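Local structure of succinate dehydrogenase subunit A (Mycolicibacterium smegmatis, 7D6V) at residues C54-M58 with A94-W99; V61-D65 with T125-L129; N493-G497 with E507-R511. The protein probably oxidises succinate to fumarate as the FAD-binding flavoprotein subunit of mycobacterial Sdh1, passing electrons toward the iron-sulfur subunit. All coordinates share one frame. Residue numbers count along the deposited sequence, not the author numbering.

Interaction 1 (C54-M58 with A94-W99); sequences CAAAM and APDRVW
Strand-on-helix packing beside the flavin site joins strand 54-55 of a three-stranded antiparallel sheet, and the turn that follows it, to helix 84-102 of the FAD-binding domain. No hydrogen bond crosses the interface; 349 Å² is buried, both sides summed, mainly by apolar side chains. The helical segment has a kink: the N atoms of Pro95 and Asp96 lack bonds to the preceding turn, and within the segment the helix is held by Val98 N to Ala94 O (3.3 Å) and Trp99 N to Pro95 O (2.9 Å). Cys54 (phi/psi -105/124), whose side chain is about 7 Å from FAD, points toward the helix and sets CB 4.2 Å from Val98 CG2. Ala55 (-78/114) turns its CB away, toward Leu129 and Asn427, so that it approaches the helix through its carbonyl, O lying 3.7 Å from Ala94 CB. Ala56 (-149/127) marks the closest register, its CA 4.9 Å from Pro95 CA; its CB points inward and lies 4.0 Å from Ala94 CB and 3.7 Å from Val98 CG2. Ala57 (-78/66) is the centre of an inverse gamma turn, with a weak Met58 N to Ala56 O bond of 2.7 Å, and its O lies 3.5 Å from Pro95 CG. The turn brings in Met58, which has 85 Å² covered. Its m, t, m side chain runs past Pro95 (CG to CB 3.8 Å) and Val98 (SD to CG1 3.9 Å) to form a Met-aromatic contact with Trp99 (chi1 -82°, chi2 -32°): SD lies 4.0 Å from the centroid of the five-membered ring, obliquely at 32° off its normal, and 3.5 Å from NE1.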
ATOM      1  N   CYS A  54      -9.331   5.333  13.238  1.00 15.29           N
ATOM      2  CA  CYS A  54      -8.842   5.789  14.532  1.00 15.29           C
ATOM      3  C   CYS A  54     -10.030   6.195  15.385  1.00 15.29           C
ATOM      4  O   CYS A  54     -10.813   7.062  14.988  1.00 15.29           O
ATOM      5  CB  CYS A  54      -7.885   6.969  14.383  1.00 15.29           C
ATOM      6  SG  CYS A  54      -6.287   6.571  13.705  1.00 15.29           S
ATOM      7  N   ALA A  55     -10.146   5.597  16.565  1.00 14.40           N
ATOM      8  CA  ALA A  55     -11.204   5.962  17.497  1.00 14.40           C
ATOM      9  C   ALA A  55     -10.810   7.259  18.193  1.00 14.40           C
ATOM     10  O   ALA A  55      -9.835   7.295  18.949  1.00 14.40           O
ATOM     11  CB  ALA A  55     -11.441   4.839  18.500  1.00 14.40           C
ATOM     12  N   ALA A  56     -11.560   8.326  17.933  1.00 13.90           N
ATOM     13  CA  ALA A  56     -11.293   9.621  18.540  1.00 13.90           C
ATOM     14  C   ALA A  56     -12.607  10.365  18.704  1.00 13.90           C
ATOM     15  O   ALA A  56     -13.355  10.522  17.737  1.00 13.90           O
ATOM     16  CB  ALA A  56     -10.316  10.441  17.693  1.00 13.90           C
ATOM     17  N   ALA A  57     -12.877  10.831  19.923  1.00 13.56           N
ATOM     18  CA  ALA A  57     -14.127  11.523  20.234  1.00 13.56           C
ATOM     19  C   ALA A  57     -14.066  12.961  19.714  1.00 13.56           C
ATOM     20  O   ALA A  57     -14.074  13.938  20.464  1.00 13.56           O
ATOM     21  CB  ALA A  57     -14.402  11.480  21.729  1.00 13.56           C
ATOM     22  N   MET A  58     -14.011  13.073  18.387  1.00 14.54           N
ATOM     23  CA  MET A  58     -14.018  14.373  17.730  1.00 14.54           C
ATOM     24  C   MET A  58     -15.413  14.974  17.627  1.00 14.54           C
ATOM     25  O   MET A  58     -15.531  16.189  17.440  1.00 14.54           O
ATOM     26  CB  MET A  58     -13.396  14.257  16.338  1.00 14.54           C
ATOM     27  CG  MET A  58     -11.902  13.999  16.359  1.00 14.54           C
ATOM     28  SD  MET A  58     -11.137  14.005  14.731  1.00 14.54           S
ATOM     29  CE  MET A  58     -12.096  12.749  13.903  1.00 14.54           C
ATOM     30  N   ALA A  94      -6.970  11.637  22.290  1.00 14.35           N
ATOM     31  CA  ALA A  94      -7.060  11.064  20.951  1.00 14.35           C
ATOM     32  C   ALA A  94      -7.473  12.069  19.875  1.00 14.35           C
ATOM     33  O   ALA A  94      -6.872  12.064  18.794  1.00 14.35           O
ATOM     34  CB  ALA A  94      -8.020   9.872  20.942  1.00 14.35           C
ATOM     35  N   PRO A  95      -8.488  12.919  20.090  1.00 14.58           N
ATOM     36  CA  PRO A  95      -8.866  13.862  19.022  1.00 14.58           C
ATOM     37  C   PRO A  95      -7.756  14.815  18.615  1.00 14.58           C
ATOM     38  O   PRO A  95      -7.657  15.164  17.433  1.00 14.58           O
ATOM     39  CB  PRO A  95     -10.058  14.612  19.628  1.00 14.58           C
ATOM     40  CG  PRO A  95     -10.598  13.698  20.641  1.00 14.58           C
ATOM     41  CD  PRO A  95      -9.419  13.016  21.230  1.00 14.58           C
ATOM     42  N   ASP A  96      -6.918  15.246  19.561  1.00 15.30           N
ATOM     43  CA  ASP A  96      -5.837  16.171  19.235  1.00 15.30           C
ATOM     44  C   ASP A  96      -4.839  15.546  18.270  1.00 15.30           C
ATOM     45  O   ASP A  96      -4.379  16.205  17.329  1.00 15.30           O
ATOM     46  CB  ASP A  96      -5.128  16.615  20.511  1.00 15.30           C
ATOM     47  CG  ASP A  96      -5.931  17.615  21.307  1.00 15.30           C
ATOM     48  OD1 ASP A  96      -6.613  18.458  20.691  1.00 15.30           O
ATOM     49  OD2 ASP A  96      -5.878  17.557  22.553  1.00 15.30           O
ATOM     50  N   ARG A  97      -4.483  14.282  18.493  1.00 14.08           N
ATOM     51  CA  ARG A  97      -3.508  13.625  17.630  1.00 14.08           C
ATOM     52  C   ARG A  97      -4.056  13.438  16.223  1.00 14.08           C
ATOM     53  O   ARG A  97      -3.341  13.648  15.237  1.00 14.08           O
ATOM     54  CB  ARG A  97      -3.095  12.286  18.238  1.00 14.08           C
ATOM     55  CG  ARG A  97      -2.714  12.363  19.709  1.00 14.08           C
ATOM     56  CD  ARG A  97      -1.304  12.902  19.914  1.00 14.08           C
ATOM     57  NE  ARG A  97      -1.251  14.361  19.857  1.00 14.08           N
ATOM     58  CZ  ARG A  97      -1.553  15.165  20.870  1.00 14.08           C
ATOM     59  NH1 ARG A  97      -1.932  14.659  22.032  1.00 14.08           N
ATOM     60  NH2 ARG A  97      -1.476  16.477  20.722  1.00 14.08           N
ATOM     61  N   VAL A  98      -5.332  13.072  16.108  1.00 14.59           N
ATOM     62  CA  VAL A  98      -5.946  12.929  14.793  1.00 14.59           C
ATOM     63  C   VAL A  98      -6.015  14.277  14.089  1.00 14.59           C
ATOM     64  O   VAL A  98      -5.769  14.375  12.882  1.00 14.59           O
ATOM     65  CB  VAL A  98      -7.336  12.279  14.920  1.00 14.59           C
ATOM     66  CG1 VAL A  98      -7.952  12.078  13.549  1.00 14.59           C
ATOM     67  CG2 VAL A  98      -7.229  10.958  15.653  1.00 14.59           C
ATOM     68  N   TRP A  99      -6.352  15.336  14.826  1.00 15.46           N
ATOM     69  CA  TRP A  99      -6.414  16.661  14.217  1.00 15.46           C
ATOM     70  C   TRP A  99      -5.046  17.121  13.735  1.00 15.46           C
ATOM     71  O   TRP A  99      -4.930  17.712  12.658  1.00 15.46           O
ATOM     72  CB  TRP A  99      -6.997  17.672  15.198  1.00 15.46           C
ATOM     73  CG  TRP A  99      -8.475  17.651  15.239  1.00 15.46           C
ATOM     74  CD1 TRP A  99      -9.315  17.371  14.208  1.00 15.46           C
ATOM     75  CD2 TRP A  99      -9.301  17.920  16.372  1.00 15.46           C
ATOM     76  NE1 TRP A  99     -10.619  17.449  14.627  1.00 15.46           N
ATOM     77  CE2 TRP A  99     -10.636  17.784  15.954  1.00 15.46           C
ATOM     78  CE3 TRP A  99      -9.042  18.265  17.699  1.00 15.46           C
ATOM     79  CZ2 TRP A  99     -11.708  17.979  16.814  1.00 15.46           C
ATOM     80  CZ3 TRP A  99     -10.107  18.456  18.551  1.00 15.46           C
ATOM     81  CH2 TRP A  99     -11.424  18.313  18.106  1.00 15.46           C
TER

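Interaction 2 (V61-D65 with T125-L129); sequences VNTKD and TYPRL
Asp65 and Arg128 form a salt bridge, with Asp65 OD1 2.7 Å from Arg128 NH1; the same NH1 gives a weak hydrogen bond to Asp65 OD2 (2.9 Å, 149°). Asp65 has chi1 t (-151°); Arg128 has chi1 m (-86°), chi2 t (-159°) and chi3 -93°. Asp73 of helix 67-76 holds NH2, so two carboxylates share the guanidinium. Asn62 (-131/148) and Asp65 (-71/155) are extended, with Thr63 (-92/1) and Lys64 (-77/-9) turning between them. The 125-129 segment runs into strand 129-130 through a classic beta bulge, Arg128 (-133/-19) and Leu129 both facing Arg119. The contact thus ties the loop ahead of helix 67-76 to the entry of a sheet strand. CA atoms are nearest at Asp65-Tyr126 (6.4 Å) and Val61-Pro127 (6.7 Å). Tyr126 (chi1 m, chi2 122°) presents its ring edge to Asp65, CD1 being 3.5 Å from OD1, while CD2 lies 3.2 Å from Asn62 ND2. Asn62, chi1 p, also sets OD1 3.7 Å from Pro127 CD. Farther out, Val61 CG1 packs 3.9 Å from Pro127 CG.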
ATOM      1  N   VAL A  61     -19.598  13.528  13.720  1.00 15.01           N
ATOM      2  CA  VAL A  61     -20.843  12.957  13.215  1.00 15.01           C
ATOM      3  C   VAL A  61     -22.009  13.329  14.120  1.00 15.01           C
ATOM      4  O   VAL A  61     -22.984  13.947  13.678  1.00 15.01           O
ATOM      5  CB  VAL A  61     -20.712  11.431  13.055  1.00 15.01           C
ATOM      6  CG1 VAL A  61     -22.073  10.810  12.802  1.00 15.01           C
ATOM      7  CG2 VAL A  61     -19.757  11.106  11.922  1.00 15.01           C
ATOM      8  N   ASN A  62     -21.931  12.965  15.397  1.00 15.25           N
ATOM      9  CA  ASN A  62     -22.891  13.443  16.378  1.00 15.25           C
ATOM     10  C   ASN A  62     -22.156  13.975  17.599  1.00 15.25           C
ATOM     11  O   ASN A  62     -21.087  13.484  17.971  1.00 15.25           O
ATOM     12  CB  ASN A  62     -23.902  12.359  16.791  1.00 15.25           C
ATOM     13  CG  ASN A  62     -23.287  11.261  17.618  1.00 15.25           C
ATOM     14  OD1 ASN A  62     -22.099  10.969  17.506  1.00 15.25           O
ATOM     15  ND2 ASN A  62     -24.095  10.654  18.475  1.00 15.25           N
ATOM     16  N   THR A  63     -22.751  14.987  18.221  1.00 15.65           N
ATOM     17  CA  THR A  63     -22.099  15.776  19.255  1.00 15.65           C
ATOM     18  C   THR A  63     -22.349  15.259  20.663  1.00 15.65           C
ATOM     19  O   THR A  63     -21.868  15.872  21.621  1.00 15.65           O
ATOM     20  CB  THR A  63     -22.558  17.232  19.158  1.00 15.65           C
ATOM     21  OG1 THR A  63     -23.932  17.326  19.553  1.00 15.65           O
ATOM     22  CG2 THR A  63     -22.413  17.732  17.737  1.00 15.65           C
ATOM     23  N   LYS A  64     -23.085  14.160  20.818  1.00 14.95           N
ATOM     24  CA  LYS A  64     -23.299  13.580  22.137  1.00 14.95           C
ATOM     25  C   LYS A  64     -22.097  12.795  22.637  1.00 14.95           C
ATOM     26  O   LYS A  64     -22.085  12.387  23.802  1.00 14.95           O
ATOM     27  CB  LYS A  64     -24.528  12.671  22.123  1.00 14.95           C
ATOM     28  CG  LYS A  64     -25.833  13.389  22.400  1.00 14.95           C
ATOM     29  CD  LYS A  64     -26.968  12.401  22.590  1.00 14.95           C
ATOM     30  CE  LYS A  64     -26.993  11.369  21.475  1.00 14.95           C
ATOM     31  NZ  LYS A  64     -27.865  10.209  21.802  1.00 14.95           N
ATOM     32  N   ASP A  65     -21.099  12.573  21.790  1.00 13.94           N
ATOM     33  CA  ASP A  65     -19.897  11.873  22.204  1.00 13.94           C
ATOM     34  C   ASP A  65     -19.055  12.743  23.131  1.00 13.94           C
ATOM     35  O   ASP A  65     -19.120  13.975  23.111  1.00 13.94           O
ATOM     36  CB  ASP A  65     -19.075  11.463  20.986  1.00 13.94           C
ATOM     37  CG  ASP A  65     -18.268  10.214  21.227  1.00 13.94           C
ATOM     38  OD1 ASP A  65     -18.323   9.676  22.350  1.00 13.94           O
ATOM     39  OD2 ASP A  65     -17.574   9.768  20.295  1.00 13.94           O
ATOM     40  N   THR A 125     -19.950   3.309  21.402  1.00 13.88           N
ATOM     41  CA  THR A 125     -21.327   3.778  21.524  1.00 13.88           C
ATOM     42  C   THR A 125     -21.708   4.722  20.390  1.00 13.88           C
ATOM     43  O   THR A 125     -22.861   4.723  19.946  1.00 13.88           O
ATOM     44  CB  THR A 125     -21.523   4.464  22.877  1.00 13.88           C
ATOM     45  OG1 THR A 125     -21.189   3.550  23.926  1.00 13.88           O
ATOM     46  CG2 THR A 125     -22.963   4.911  23.056  1.00 13.88           C
ATOM     47  N   TYR A 126     -20.764   5.509  19.900  1.00 14.17           N
ATOM     48  CA  TYR A 126     -21.007   6.534  18.899  1.00 14.17           C
ATOM     49  C   TYR A 126     -20.005   6.381  17.769  1.00 14.17           C
ATOM     50  O   TYR A 126     -18.945   5.773  17.950  1.00 14.17           O
ATOM     51  CB  TYR A 126     -20.898   7.934  19.521  1.00 14.17           C
ATOM     52  CG  TYR A 126     -21.947   8.218  20.569  1.00 14.17           C
ATOM     53  CD1 TYR A 126     -21.588   8.564  21.859  1.00 14.17           C
ATOM     54  CD2 TYR A 126     -23.295   8.130  20.268  1.00 14.17           C
ATOM     55  CE1 TYR A 126     -22.538   8.823  22.817  1.00 14.17           C
ATOM     56  CE2 TYR A 126     -24.254   8.385  21.222  1.00 14.17           C
ATOM     57  CZ  TYR A 126     -23.870   8.733  22.494  1.00 14.17           C
ATOM     58  OH  TYR A 126     -24.824   8.988  23.447  1.00 14.17           O
ATOM     59  N   PRO A 127     -20.316   6.903  16.580  1.00 14.84           N
ATOM     60  CA  PRO A 127     -19.347   6.844  15.474  1.00 14.84           C
ATOM     61  C   PRO A 127     -18.095   7.638  15.809  1.00 14.84           C
ATOM     62  O   PRO A 127     -18.155   8.834  16.103  1.00 14.84           O
ATOM     63  CB  PRO A 127     -20.115   7.457  14.296  1.00 14.84           C
ATOM     64  CG  PRO A 127     -21.544   7.419  14.695  1.00 14.84           C
ATOM     65  CD  PRO A 127     -21.568   7.560  16.172  1.00 14.84           C
ATOM     66  N   ARG A 128     -16.951   6.962  15.762  1.00 13.60           N
ATOM     67  CA  ARG A 128     -15.698   7.531  16.238  1.00 13.60           C
ATOM     68  C   ARG A 128     -14.523   7.345  15.298  1.00 13.60           C
ATOM     69  O   ARG A 128     -13.536   8.074  15.437  1.00 13.60           O
ATOM     70  CB  ARG A 128     -15.312   6.916  17.590  1.00 13.60           C
ATOM     71  CG  ARG A 128     -15.923   7.585  18.783  1.00 13.60           C
ATOM     72  CD  ARG A 128     -15.122   7.285  20.024  1.00 13.60           C
ATOM     73  NE  ARG A 128     -15.628   6.119  20.738  1.00 13.60           N
ATOM     74  CZ  ARG A 128     -16.668   6.136  21.560  1.00 13.60           C
ATOM     75  NH1 ARG A 128     -17.335   7.255  21.780  1.00 13.60           N
ATOM     76  NH2 ARG A 128     -17.046   5.026  22.164  1.00 13.60           N
ATOM     77  N   LEU A 129     -14.581   6.406  14.362  1.00 14.31           N
ATOM     78  CA  LEU A 129     -13.393   5.949  13.648  1.00 14.31           C
ATOM     79  C   LEU A 129     -13.152   6.841  12.438  1.00 14.31           C
ATOM     80  O   LEU A 129     -13.849   6.740  11.427  1.00 14.31           O
ATOM     81  CB  LEU A 129     -13.544   4.487  13.249  1.00 14.31           C
ATOM     82  CG  LEU A 129     -13.011   3.463  14.254  1.00 14.31           C
ATOM     83  CD1 LEU A 129     -13.851   3.446  15.516  1.00 14.31           C
ATOM     84  CD2 LEU A 129     -12.960   2.083  13.633  1.00 14.31           C
TER

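Interaction 3 (N493-G497 with E507-R511); sequences NDLVG and EALDR
Leu495, the last residue of helix 481-495, gives up 91 Å² of the 196 Å² buried here, and its side chain (chi1 m, chi2 t) points at the next helix. Its CB lies 3.6 Å from the CB of Ala508, and its CD1 reaches 3.6 Å from Ala508 N. The small alanine, itself directed inward and covered over 44 Å², lets the backbones approach: the CA atoms of Leu495 and Ala508 mark the closest register at 5.8 Å. The pair joins consecutive helices of the fumarate reductase flavoprotein C-terminal region, helices 481-495 and 502-518 being connected by a short link that contains strand 499-500. Helical conformation is lost just after Leu495 (-103/-13), at Val496 (-128/90), whose CG2 touches Ala508 CB at 4.4 Å and whose side chain also packs on Val550 of helix 532-556. Arg511, one turn beyond Glu507 (Arg511 N to Glu507 O 2.9 Å), folds back with chi1 p, chi2 t and chi3 p. One face of its guanidinium covers Leu495 CD1, 3.6 Å from NH1. Glu507, extended with chi1 and chi2 both t, flanks the same methyl, its CD atom 3.9 Å from Leu495 CD1.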
ATOM      1  N   ASN A 493       0.587 -22.949  18.279  1.00 23.95           N
ATOM      2  CA  ASN A 493      -0.764 -22.975  17.732  1.00 23.95           C
ATOM      3  C   ASN A 493      -1.601 -24.073  18.377  1.00 23.95           C
ATOM      4  O   ASN A 493      -2.779 -23.863  18.685  1.00 23.95           O
ATOM      5  CB  ASN A 493      -0.712 -23.161  16.218  1.00 23.95           C
ATOM      6  CG  ASN A 493      -1.896 -22.537  15.515  1.00 23.95           C
ATOM      7  OD1 ASN A 493      -2.012 -21.316  15.438  1.00 23.95           O
ATOM      8  ND2 ASN A 493      -2.782 -23.375  14.997  1.00 23.95           N
ATOM      9  N   ASP A 494      -1.014 -25.251  18.585  1.00 24.57           N
ATOM     10  CA  ASP A 494      -1.777 -26.370  19.129  1.00 24.57           C
ATOM     11  C   ASP A 494      -2.105 -26.166  20.603  1.00 24.57           C
ATOM     12  O   ASP A 494      -3.254 -26.339  21.020  1.00 24.57           O
ATOM     13  CB  ASP A 494      -1.005 -27.674  18.933  1.00 24.57           C
ATOM     14  CG  ASP A 494      -0.895 -28.072  17.481  1.00 24.57           C
ATOM     15  OD1 ASP A 494      -1.212 -27.240  16.607  1.00 24.57           O
ATOM     16  OD2 ASP A 494      -0.487 -29.219  17.211  1.00 24.57           O
ATOM     17  N   LEU A 495      -1.110 -25.799  21.411  1.00 25.07           N
ATOM     18  CA  LEU A 495      -1.262 -25.885  22.856  1.00 25.07           C
ATOM     19  C   LEU A 495      -1.513 -24.545  23.535  1.00 25.07           C
ATOM     20  O   LEU A 495      -1.899 -24.531  24.706  1.00 25.07           O
ATOM     21  CB  LEU A 495      -0.029 -26.555  23.470  1.00 25.07           C
ATOM     22  CG  LEU A 495       0.388 -27.850  22.766  1.00 25.07           C
ATOM     23  CD1 LEU A 495       1.689 -28.387  23.317  1.00 25.07           C
ATOM     24  CD2 LEU A 495      -0.703 -28.898  22.872  1.00 25.07           C
ATOM     25  N   VAL A 496      -1.308 -23.426  22.847  1.00 24.66           N
ATOM     26  CA  VAL A 496      -1.659 -22.106  23.368  1.00 24.66           C
ATOM     27  C   VAL A 496      -2.503 -21.439  22.284  1.00 24.66           C
ATOM     28  O   VAL A 496      -1.985 -20.738  21.412  1.00 24.66           O
ATOM     29  CB  VAL A 496      -0.429 -21.263  23.717  1.00 24.66           C
ATOM     30  CG1 VAL A 496      -0.838 -19.873  24.159  1.00 24.66           C
ATOM     31  CG2 VAL A 496       0.407 -21.947  24.786  1.00 24.66           C
ATOM     32  N   GLY A 497      -3.814 -21.631  22.347  1.00 26.55           N
ATOM     33  CA  GLY A 497      -4.713 -21.162  21.319  1.00 26.55           C
ATOM     34  C   GLY A 497      -5.830 -20.334  21.917  1.00 26.55           C
ATOM     35  O   GLY A 497      -5.659 -19.664  22.931  1.00 26.55           O
ATOM     36  N   GLU A 507       2.289 -29.269  28.708  1.00 27.90           N
ATOM     37  CA  GLU A 507       3.020 -29.931  27.633  1.00 27.90           C
ATOM     38  C   GLU A 507       3.734 -28.918  26.746  1.00 27.90           C
ATOM     39  O   GLU A 507       4.846 -29.173  26.271  1.00 27.90           O
ATOM     40  CB  GLU A 507       2.063 -30.792  26.812  1.00 27.90           C
ATOM     41  CG  GLU A 507       2.686 -31.443  25.596  1.00 27.90           C
ATOM     42  CD  GLU A 507       1.644 -32.007  24.652  1.00 27.90           C
ATOM     43  OE1 GLU A 507       0.443 -31.947  24.991  1.00 27.90           O
ATOM     44  OE2 GLU A 507       2.023 -32.506  23.572  1.00 27.90           O
ATOM     45  N   ALA A 508       3.109 -27.763  26.511  1.00 26.13           N
ATOM     46  CA  ALA A 508       3.755 -26.715  25.732  1.00 26.13           C
ATOM     47  C   ALA A 508       5.021 -26.225  26.416  1.00 26.13           C
ATOM     48  O   ALA A 508       6.048 -26.029  25.762  1.00 26.13           O
ATOM     49  CB  ALA A 508       2.789 -25.554  25.505  1.00 26.13           C
ATOM     50  N   LEU A 509       4.970 -26.023  27.732  1.00 25.23           N
ATOM     51  CA  LEU A 509       6.175 -25.635  28.462  1.00 25.23           C
ATOM     52  C   LEU A 509       7.234 -26.730  28.401  1.00 25.23           C
ATOM     53  O   LEU A 509       8.429 -26.451  28.207  1.00 25.23           O
ATOM     54  CB  LEU A 509       5.823 -25.305  29.912  1.00 25.23           C
ATOM     55  CG  LEU A 509       5.157 -23.948  30.148  1.00 25.23           C
ATOM     56  CD1 LEU A 509       4.594 -23.866  31.550  1.00 25.23           C
ATOM     57  CD2 LEU A 509       6.136 -22.819  29.897  1.00 25.23           C
ATOM     58  N   ASP A 510       6.812 -27.987  28.556  1.00 26.83           N
ATOM     59  CA  ASP A 510       7.755 -29.099  28.546  1.00 26.83           C
ATOM     60  C   ASP A 510       8.476 -29.205  27.210  1.00 26.83           C
ATOM     61  O   ASP A 510       9.685 -29.457  27.171  1.00 26.83           O
ATOM     62  CB  ASP A 510       7.030 -30.405  28.865  1.00 26.83           C
ATOM     63  CG  ASP A 510       6.485 -30.438  30.278  1.00 26.83           C
ATOM     64  OD1 ASP A 510       6.919 -29.605  31.101  1.00 26.83           O
ATOM     65  OD2 ASP A 510       5.620 -31.292  30.564  1.00 26.83           O
ATOM     66  N   ARG A 511       7.757 -29.022  26.103  1.00 26.09           N
ATOM     67  CA  ARG A 511       8.420 -29.094  24.809  1.00 26.09           C
ATOM     68  C   ARG A 511       9.103 -27.787  24.427  1.00 26.09           C
ATOM     69  O   ARG A 511      10.003 -27.805  23.585  1.00 26.09           O
ATOM     70  CB  ARG A 511       7.436 -29.522  23.717  1.00 26.09           C
ATOM     71  CG  ARG A 511       6.259 -28.612  23.504  1.00 26.09           C
ATOM     72  CD  ARG A 511       5.488 -29.038  22.266  1.00 26.09           C
ATOM     73  NE  ARG A 511       4.934 -30.385  22.379  1.00 26.09           N
ATOM     74  CZ  ARG A 511       3.961 -30.860  21.605  1.00 26.09           C
ATOM     75  NH1 ARG A 511       3.430 -30.099  20.659  1.00 26.09           N
ATOM     76  NH2 ARG A 511       3.517 -32.096  21.776  1.00 26.09           N
TER

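Interactions 1 and 2 are neighbours, their centres 11 Å apart, and their segments alternate along the chain: 54-58, 61-65, 94-99, 125-129. Segments 54-58 and 125-129 meet where strand 54-55 pairs with strand 129-130, and Ala56 N lies 3.2 Å from Arg128 O, a probable hydrogen bond; Ala57 CA also packs 3.9 Å from Asp65 OD2. Together they join the sheet to helix 84-102 and to the loop before helix 67-76, with the side chains of Cys54 and Arg128 about 7 and 11 Å from the bound FAD. Interaction 3 follows in sequence, in the C-terminal region, and lies across the chain's centre, about 40 Å (centre to centre) from interaction 1 and 42 Å from interaction 2, touching neither.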